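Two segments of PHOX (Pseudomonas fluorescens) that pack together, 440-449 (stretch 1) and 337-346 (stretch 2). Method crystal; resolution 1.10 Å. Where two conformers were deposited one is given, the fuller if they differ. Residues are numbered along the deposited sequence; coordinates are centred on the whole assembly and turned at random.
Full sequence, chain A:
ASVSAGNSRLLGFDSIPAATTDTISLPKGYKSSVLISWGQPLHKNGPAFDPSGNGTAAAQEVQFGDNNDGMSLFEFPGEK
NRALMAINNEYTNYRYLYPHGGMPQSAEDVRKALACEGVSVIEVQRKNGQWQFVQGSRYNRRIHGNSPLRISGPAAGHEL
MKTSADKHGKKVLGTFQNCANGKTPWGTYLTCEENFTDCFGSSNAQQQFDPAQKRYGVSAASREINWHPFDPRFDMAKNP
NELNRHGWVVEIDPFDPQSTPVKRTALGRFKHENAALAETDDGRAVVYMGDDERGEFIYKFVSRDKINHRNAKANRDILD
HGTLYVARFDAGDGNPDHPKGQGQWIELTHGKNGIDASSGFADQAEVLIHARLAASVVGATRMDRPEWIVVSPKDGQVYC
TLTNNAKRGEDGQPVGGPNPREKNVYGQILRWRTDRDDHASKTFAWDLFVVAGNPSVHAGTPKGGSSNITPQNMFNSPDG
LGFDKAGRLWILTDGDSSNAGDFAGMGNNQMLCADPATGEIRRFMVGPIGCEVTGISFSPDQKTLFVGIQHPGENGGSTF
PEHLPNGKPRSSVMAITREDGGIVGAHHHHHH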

ATOM      1  N   ALA A 440      -8.849 -19.192   9.849  1.00  8.33           N
ATOM      2  CA  ALA A 440      -9.986 -19.742   9.114  1.00  8.93           C
ATOM      3  C   ALA A 440     -11.337 -19.250   9.636  1.00  8.48           C
ATOM      4  O   ALA A 440     -12.351 -19.445   8.974  1.00  9.87           O
ATOM      5  CB  ALA A 440      -9.951 -21.264   9.125  1.00 10.91           C
ATOM      6  N   SER A 441     -11.384 -18.768  10.874  1.00  8.41           N
ATOM      7  CA  SER A 441     -12.660 -18.421  11.487  1.00  8.23           C
ATOM      8  C   SER A 441     -13.375 -17.311  10.728  1.00  8.53           C
ATOM      9  O   SER A 441     -12.748 -16.412  10.163  1.00  9.45           O
ATOM     10  CB  SER A 441     -12.459 -18.002  12.939  1.00  9.41           C
ATOM     11  OG  SER A 441     -11.971 -19.096  13.682  1.00 10.01           O
ATOM     12  N   LYS A 442     -14.693 -17.301  10.858  1.00  8.94           N
ATOM     13  CA  LYS A 442     -15.525 -16.340  10.174  1.00  9.68           C
ATOM     14  C   LYS A 442     -16.054 -15.256  11.106  1.00  7.86           C
ATOM     15  O   LYS A 442     -16.763 -14.366  10.659  1.00  9.51           O
ATOM     16  CB  LYS A 442     -16.656 -17.064   9.449  1.00 13.30           C
ATOM     17  CG  LYS A 442     -16.123 -17.851   8.251  1.00 18.05           C
ATOM     18  CD  LYS A 442     -17.154 -18.724   7.561  1.00 26.71           C
ATOM     19  CE  LYS A 442     -16.460 -19.794   6.726  1.00 31.89           C
ATOM     20  NZ  LYS A 442     -17.390 -20.509   5.811  1.00101.45           N
ATOM     21  N   THR A 443     -15.631 -15.280  12.367  1.00  8.56           N
ATOM     22  CA  THR A 443     -15.914 -14.183  13.290  1.00  8.43           C
ATOM     23  C   THR A 443     -14.661 -13.782  14.051  1.00  8.46           C
ATOM     24  O   THR A 443     -13.673 -14.524  14.092  1.00  8.45           O
ATOM     25  CB  THR A 443     -17.029 -14.534  14.302  1.00  9.20           C
ATOM     26  OG1 THR A 443     -16.561 -15.535  15.208  1.00 11.16           O
ATOM     27  CG2 THR A 443     -18.273 -15.051  13.586  1.00 11.52           C
ATOM     28  N   PHE A 444     -14.707 -12.580  14.619  1.00  7.55           N
ATOM     29  CA  PHE A 444     -13.584 -12.021  15.338  1.00  7.81           C
ATOM     30  C   PHE A 444     -14.069 -11.008  16.370  1.00  7.17           C
ATOM     31  O   PHE A 444     -15.195 -10.502  16.284  1.00  7.74           O
ATOM     32  CB  PHE A 444     -12.589 -11.371  14.364  1.00  7.39           C
ATOM     33  CG  PHE A 444     -13.211 -10.371  13.428  1.00  7.58           C
ATOM     34  CD1 PHE A 444     -13.470  -9.075  13.851  1.00  7.60           C
ATOM     35  CD2 PHE A 444     -13.562 -10.721  12.137  1.00  8.51           C
ATOM     36  CE1 PHE A 444     -14.069  -8.156  13.007  1.00  7.95           C
ATOM     37  CE2 PHE A 444     -14.151  -9.805  11.288  1.00  8.39           C
ATOM     38  CZ  PHE A 444     -14.351  -8.508  11.706  1.00  8.57           C
ATOM     39  N   ALA A 445     -13.206 -10.740  17.345  1.00  7.56           N
ATOM     40  CA  ALA A 445     -13.362  -9.615  18.252  1.00  7.50           C
ATOM     41  C   ALA A 445     -12.518  -8.453  17.735  1.00  7.88           C
ATOM     42  O   ALA A 445     -11.386  -8.656  17.326  1.00 11.96           O
ATOM     43  CB  ALA A 445     -12.900 -10.024  19.640  1.00  8.64           C
ATOM     44  N   TRP A 446     -13.049  -7.238  17.789  1.00  7.64           N
ATOM     45  CA  TRP A 446     -12.297  -6.063  17.355  1.00  7.41           C
ATOM     46  C   TRP A 446     -12.206  -5.024  18.445  1.00  7.18           C
ATOM     47  O   TRP A 446     -13.043  -4.971  19.357  1.00  7.90           O
ATOM     48  CB  TRP A 446     -12.890  -5.473  16.068  1.00  7.75           C
ATOM     49  CG  TRP A 446     -14.271  -4.886  16.228  1.00  7.46           C
ATOM     50  CD1 TRP A 446     -15.480  -5.508  15.976  1.00  8.16           C
ATOM     51  CD2 TRP A 446     -14.615  -3.544  16.685  1.00  7.33           C
ATOM     52  NE1 TRP A 446     -16.528  -4.661  16.247  1.00  8.26           N
ATOM     53  CE2 TRP A 446     -16.070  -3.473  16.691  1.00  7.58           C
ATOM     54  CE3 TRP A 446     -13.887  -2.453  17.120  1.00  7.69           C
ATOM     55  CZ2 TRP A 446     -16.748  -2.365  17.177  1.00  8.09           C
ATOM     56  CZ3 TRP A 446     -14.578  -1.334  17.578  1.00  7.68           C
ATOM     57  CH2 TRP A 446     -15.974  -1.304  17.632  1.00  8.03           C
ATOM     58  N   ASP A 447     -11.180  -4.184  18.360  1.00  7.44           N
ATOM     59  CA  ASP A 447     -11.059  -3.008  19.226  1.00  7.18           C
ATOM     60  C   ASP A 447     -10.303  -1.921  18.476  1.00  7.45           C
ATOM     61  O   ASP A 447      -9.584  -2.201  17.522  1.00  8.20           O
ATOM     62  CB  ASP A 447     -10.360  -3.351  20.562  1.00  7.95           C
ATOM     63  CG  ASP A 447      -8.864  -3.627  20.411  1.00  8.86           C
ATOM     64  OD1 ASP A 447      -8.504  -4.659  19.800  1.00  8.93           O
ATOM     65  OD2 ASP A 447      -8.049  -2.833  20.935  1.00  9.66           O
ATOM     66  N   LEU A 448     -10.486  -0.671  18.888  1.00  7.09           N
ATOM     67  CA  LEU A 448      -9.648   0.404  18.346  1.00  7.34           C
ATOM     68  C   LEU A 448      -8.383   0.548  19.188  1.00  7.15           C
ATOM     69  O   LEU A 448      -8.395   1.069  20.305  1.00  8.12           O
ATOM     70  CB  LEU A 448     -10.390   1.725  18.239  1.00  7.45           C
ATOM     71  CG  LEU A 448     -11.489   1.770  17.167  1.00  7.89           C
ATOM     72  CD1 LEU A 448     -12.061   3.176  17.040  1.00  8.57           C
ATOM     73  CD2 LEU A 448     -11.010   1.269  15.811  1.00  8.17           C
ATOM     74  N   PHE A 449      -7.278   0.073  18.624  1.00  6.94           N
ATOM     75  CA  PHE A 449      -5.975   0.125  19.274  1.00  7.25           C
ATOM     76  C   PHE A 449      -5.534   1.561  19.562  1.00  7.08           C
ATOM     77  O   PHE A 449      -4.943   1.830  20.602  1.00  7.17           O
ATOM     78  CB  PHE A 449      -4.938  -0.587  18.392  1.00  7.86           C
ATOM     79  CG  PHE A 449      -3.544  -0.530  18.933  1.00  7.80           C
ATOM     80  CD1 PHE A 449      -3.207  -1.223  20.081  1.00  8.69           C
ATOM     81  CD2 PHE A 449      -2.590   0.286  18.354  1.00  9.55           C
ATOM     82  CE1 PHE A 449      -1.956  -1.096  20.650  1.00 10.03           C
ATOM     83  CE2 PHE A 449      -1.316   0.367  18.883  1.00 11.00           C
ATOM     84  CZ  PHE A 449      -1.008  -0.299  20.054  1.00 10.31           C
TER
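Stretch 2, residues 337-346: DHPKGQGQWI

Stretch 2 lies alongside stretch 1 as an antiparallel β-strand: Lys 340 to Ile 346 is extended and pairs with stretch 1 from Thr 443 to Asp 447, the N-to-C directions at 141° and the axes approaching to 4.5 Å, while Asp 337 to Pro 339 lead in as loop. The contact buries 789 Å², both sides summed. Ser 441 O lies 3.6 Å from Trp 345 CD1, and Lys 442 O accepts a hydrogen bond from Trp 345 N (2.8 Å). Thr 443 faces Gln 344 in a non-hydrogen-bonded pair, CA to CA 4.2 Å; its OG1 is 2.7 Å from a water that accepts a hydrogen bond from Gln 342 NE2 (2.8 Å). Phe 444 pairs with Gly 343 through two backbone bonds, Gly 343 N to Phe 444 O at 2.9 Å and Phe 444 N to Gly 343 O at 3.1 Å. Its ring folds back over the partner strand, with Gly 343 CA over one face, 3.9 Å from the centroid; a CB on this glycine would clash with Phe 444 CE1. Farther along the ring, Phe 444 CE2 meets Trp 345 CE2 at 3.7 Å. Ala 445 is opposite Gln 342. Trp 446 repeats the pattern with Gly 341: both backbone bonds, Gly 341 N to Trp 446 O and Trp 446 N to Gly 341 O, measure 2.9 Å, and Gly 341 CA sits over the five-membered ring. Trp 446 NE1 adds a weak bond to Gln 342 O (3.1 Å). Asp 447, paired with Lys 340, accepts at OD2 a short hydrogen bond from His 338 NE2 (2.7 Å), tying the lead-in loop to the strand. Leu 448 N then bonds to Pro 339 O (3.1 Å), while Leu 448 CD1 packs 3.7 Å from Pro 339 CG.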

ATOM      1  N   ASP A 337     -13.003   5.756  24.895  1.00 10.74           N
ATOM      2  CA  ASP A 337     -11.550   5.665  24.830  1.00  9.80           C
ATOM      3  C   ASP A 337     -11.073   4.415  24.113  1.00  9.62           C
ATOM      4  O   ASP A 337     -10.014   4.430  23.492  1.00 11.35           O
ATOM      5  CB  ASP A 337     -10.919   5.706  26.216  1.00 10.90           C
ATOM      6  CG  ASP A 337      -9.426   5.979  26.151  1.00 10.94           C
ATOM      7  OD1 ASP A 337      -9.052   7.058  25.646  1.00 12.18           O
ATOM      8  OD2 ASP A 337      -8.619   5.100  26.531  1.00 13.64           O
ATOM      9  N   HIS A 338     -11.813   3.325  24.273  1.00  9.14           N
ATOM     10  CA  HIS A 338     -11.373   2.019  23.812  1.00  8.96           C
ATOM     11  C   HIS A 338     -12.539   1.145  23.412  1.00  8.93           C
ATOM     12  O   HIS A 338     -12.885   0.192  24.108  1.00  9.42           O
ATOM     13  CB  HIS A 338     -10.532   1.328  24.869  1.00  8.87           C
ATOM     14  CG  HIS A 338      -9.832   0.115  24.350  1.00  9.12           C
ATOM     15  ND1 HIS A 338      -9.717  -1.019  25.063  1.00 10.88           N
ATOM     16  CD2 HIS A 338      -9.271  -0.140  23.104  1.00  9.46           C
ATOM     17  CE1 HIS A 338      -9.108  -1.953  24.311  1.00 11.15           C
ATOM     18  NE2 HIS A 338      -8.825  -1.411  23.116  1.00  9.91           N
ATOM     19  N   PRO A 339     -13.213   1.502  22.315  1.00  8.45           N
ATOM     20  CA  PRO A 339     -14.356   0.707  21.901  1.00  8.33           C
ATOM     21  C   PRO A 339     -13.944  -0.686  21.440  1.00  8.55           C
ATOM     22  O   PRO A 339     -12.889  -0.868  20.811  1.00  9.01           O
ATOM     23  CB  PRO A 339     -14.949   1.518  20.750  1.00  9.20           C
ATOM     24  CG  PRO A 339     -13.793   2.276  20.197  1.00  9.46           C
ATOM     25  CD  PRO A 339     -12.948   2.615  21.391  1.00  9.02           C
ATOM     26  N   LYS A 340     -14.755  -1.670  21.851  0.50  9.23           N
ATOM     27  CA  LYS A 340     -14.564  -3.110  21.575  0.50  8.69           C
ATOM     28  C   LYS A 340     -15.883  -3.692  21.000  0.50  9.28           C
ATOM     29  O   LYS A 340     -16.955  -3.395  21.535  0.50  9.49           O
ATOM     30  CB  LYS A 340     -14.224  -3.865  22.884  0.50  9.68           C
ATOM     31  CG  LYS A 340     -12.945  -3.437  23.607  0.50 10.44           C
ATOM     32  CD  LYS A 340     -12.825  -4.078  24.994  0.50 15.39           C
ATOM     33  CE  LYS A 340     -11.568  -3.641  25.744  0.50 20.73           C
ATOM     34  NZ  LYS A 340     -11.741  -2.384  26.531  0.50 15.20           N
ATOM     35  N   GLY A 341     -15.799  -4.669  20.089  1.00  8.01           N
ATOM     36  CA  GLY A 341     -16.981  -5.394  19.650  1.00  8.75           C
ATOM     37  C   GLY A 341     -16.643  -6.689  18.940  1.00  7.59           C
ATOM     38  O   GLY A 341     -15.568  -7.259  19.137  1.00  8.24           O
ATOM     39  N   GLN A 342     -17.615  -7.170  18.168  1.00  7.87           N
ATOM     40  CA  GLN A 342     -17.477  -8.379  17.359  1.00  7.57           C
ATOM     41  C   GLN A 342     -17.706  -8.031  15.896  1.00  7.93           C
ATOM     42  O   GLN A 342     -18.354  -7.035  15.569  1.00  8.12           O
ATOM     43  CB  GLN A 342     -18.506  -9.435  17.780  1.00  8.72           C
ATOM     44  CG  GLN A 342     -18.262 -10.021  19.161  1.00 11.54           C
ATOM     45  CD  GLN A 342     -17.227 -11.136  19.160  1.00 11.92           C
ATOM     46  OE1 GLN A 342     -16.328 -11.165  20.008  1.00 15.65           O
ATOM     47  NE2 GLN A 342     -17.426 -12.123  18.303  1.00 11.22           N
ATOM     48  N   GLY A 343     -17.198  -8.883  15.011  1.00  7.36           N
ATOM     49  CA  GLY A 343     -17.468  -8.758  13.593  1.00  7.34           C
ATOM     50  C   GLY A 343     -17.442 -10.110  12.917  1.00  7.01           C
ATOM     51  O   GLY A 343     -17.272 -11.149  13.566  1.00  8.16           O
ATOM     52  N   GLN A 344     -17.642 -10.090  11.607  1.00  7.62           N
ATOM     53  CA  GLN A 344     -17.747 -11.312  10.837  1.00  7.78           C
ATOM     54  C   GLN A 344     -17.256 -11.118   9.417  1.00  7.20           C
ATOM     55  O   GLN A 344     -17.214 -10.001   8.894  1.00  8.33           O
ATOM     56  CB  GLN A 344     -19.190 -11.809  10.806  1.00  8.72           C
ATOM     57  CG  GLN A 344     -20.138 -10.861  10.109  1.00 10.03           C
ATOM     58  CD  GLN A 344     -21.579 -11.297  10.206  1.00 12.90           C
ATOM     59  OE1 GLN A 344     -21.977 -12.293   9.604  1.00 15.52           O
ATOM     60  NE2 GLN A 344     -22.385 -10.514  10.910  1.00 13.65           N
ATOM     61  N   TRP A 345     -16.910 -12.244   8.803  1.00  7.64           N
ATOM     62  CA  TRP A 345     -16.566 -12.335   7.390  1.00  6.95           C
ATOM     63  C   TRP A 345     -17.718 -12.927   6.624  1.00  7.05           C
ATOM     64  O   TRP A 345     -18.260 -13.973   7.017  1.00  9.09           O
ATOM     65  CB  TRP A 345     -15.338 -13.232   7.232  1.00  8.06           C
ATOM     66  CG  TRP A 345     -14.102 -12.652   7.858  1.00  8.29           C
ATOM     67  CD1 TRP A 345     -13.455 -13.076   9.008  1.00  7.99           C
ATOM     68  CD2 TRP A 345     -13.432 -11.422   7.462  1.00  7.32           C
ATOM     69  NE1 TRP A 345     -12.423 -12.233   9.323  1.00  7.90           N
ATOM     70  CE2 TRP A 345     -12.361 -11.216   8.423  1.00  7.12           C
ATOM     71  CE3 TRP A 345     -13.544 -10.558   6.383  1.00  7.51           C
ATOM     72  CZ2 TRP A 345     -11.502 -10.131   8.337  1.00  8.11           C
ATOM     73  CZ3 TRP A 345     -12.673  -9.474   6.307  1.00  8.25           C
ATOM     74  CH2 TRP A 345     -11.665  -9.278   7.253  1.00  8.79           C
ATOM     75  N   ILE A 346     -18.062 -12.306   5.499  1.00  7.34           N
ATOM     76  CA  ILE A 346     -19.202 -12.708   4.692  1.00  8.18           C
ATOM     77  C   ILE A 346     -18.715 -13.023   3.280  1.00  8.60           C
ATOM     78  O   ILE A 346     -18.009 -12.237   2.666  1.00  8.04           O
ATOM     79  CB  ILE A 346     -20.262 -11.588   4.631  1.00  9.12           C
ATOM     80  CG1 ILE A 346     -20.706 -11.192   6.041  1.00 10.86           C
ATOM     81  CG2 ILE A 346     -21.447 -12.027   3.787  1.00 10.91           C
ATOM     82  CD1 ILE A 346     -21.580  -9.963   6.091  1.00 13.64           C
TER
HETATM   83  O   HOH W   1     -15.641 -14.077  17.322  1.00 12.10           O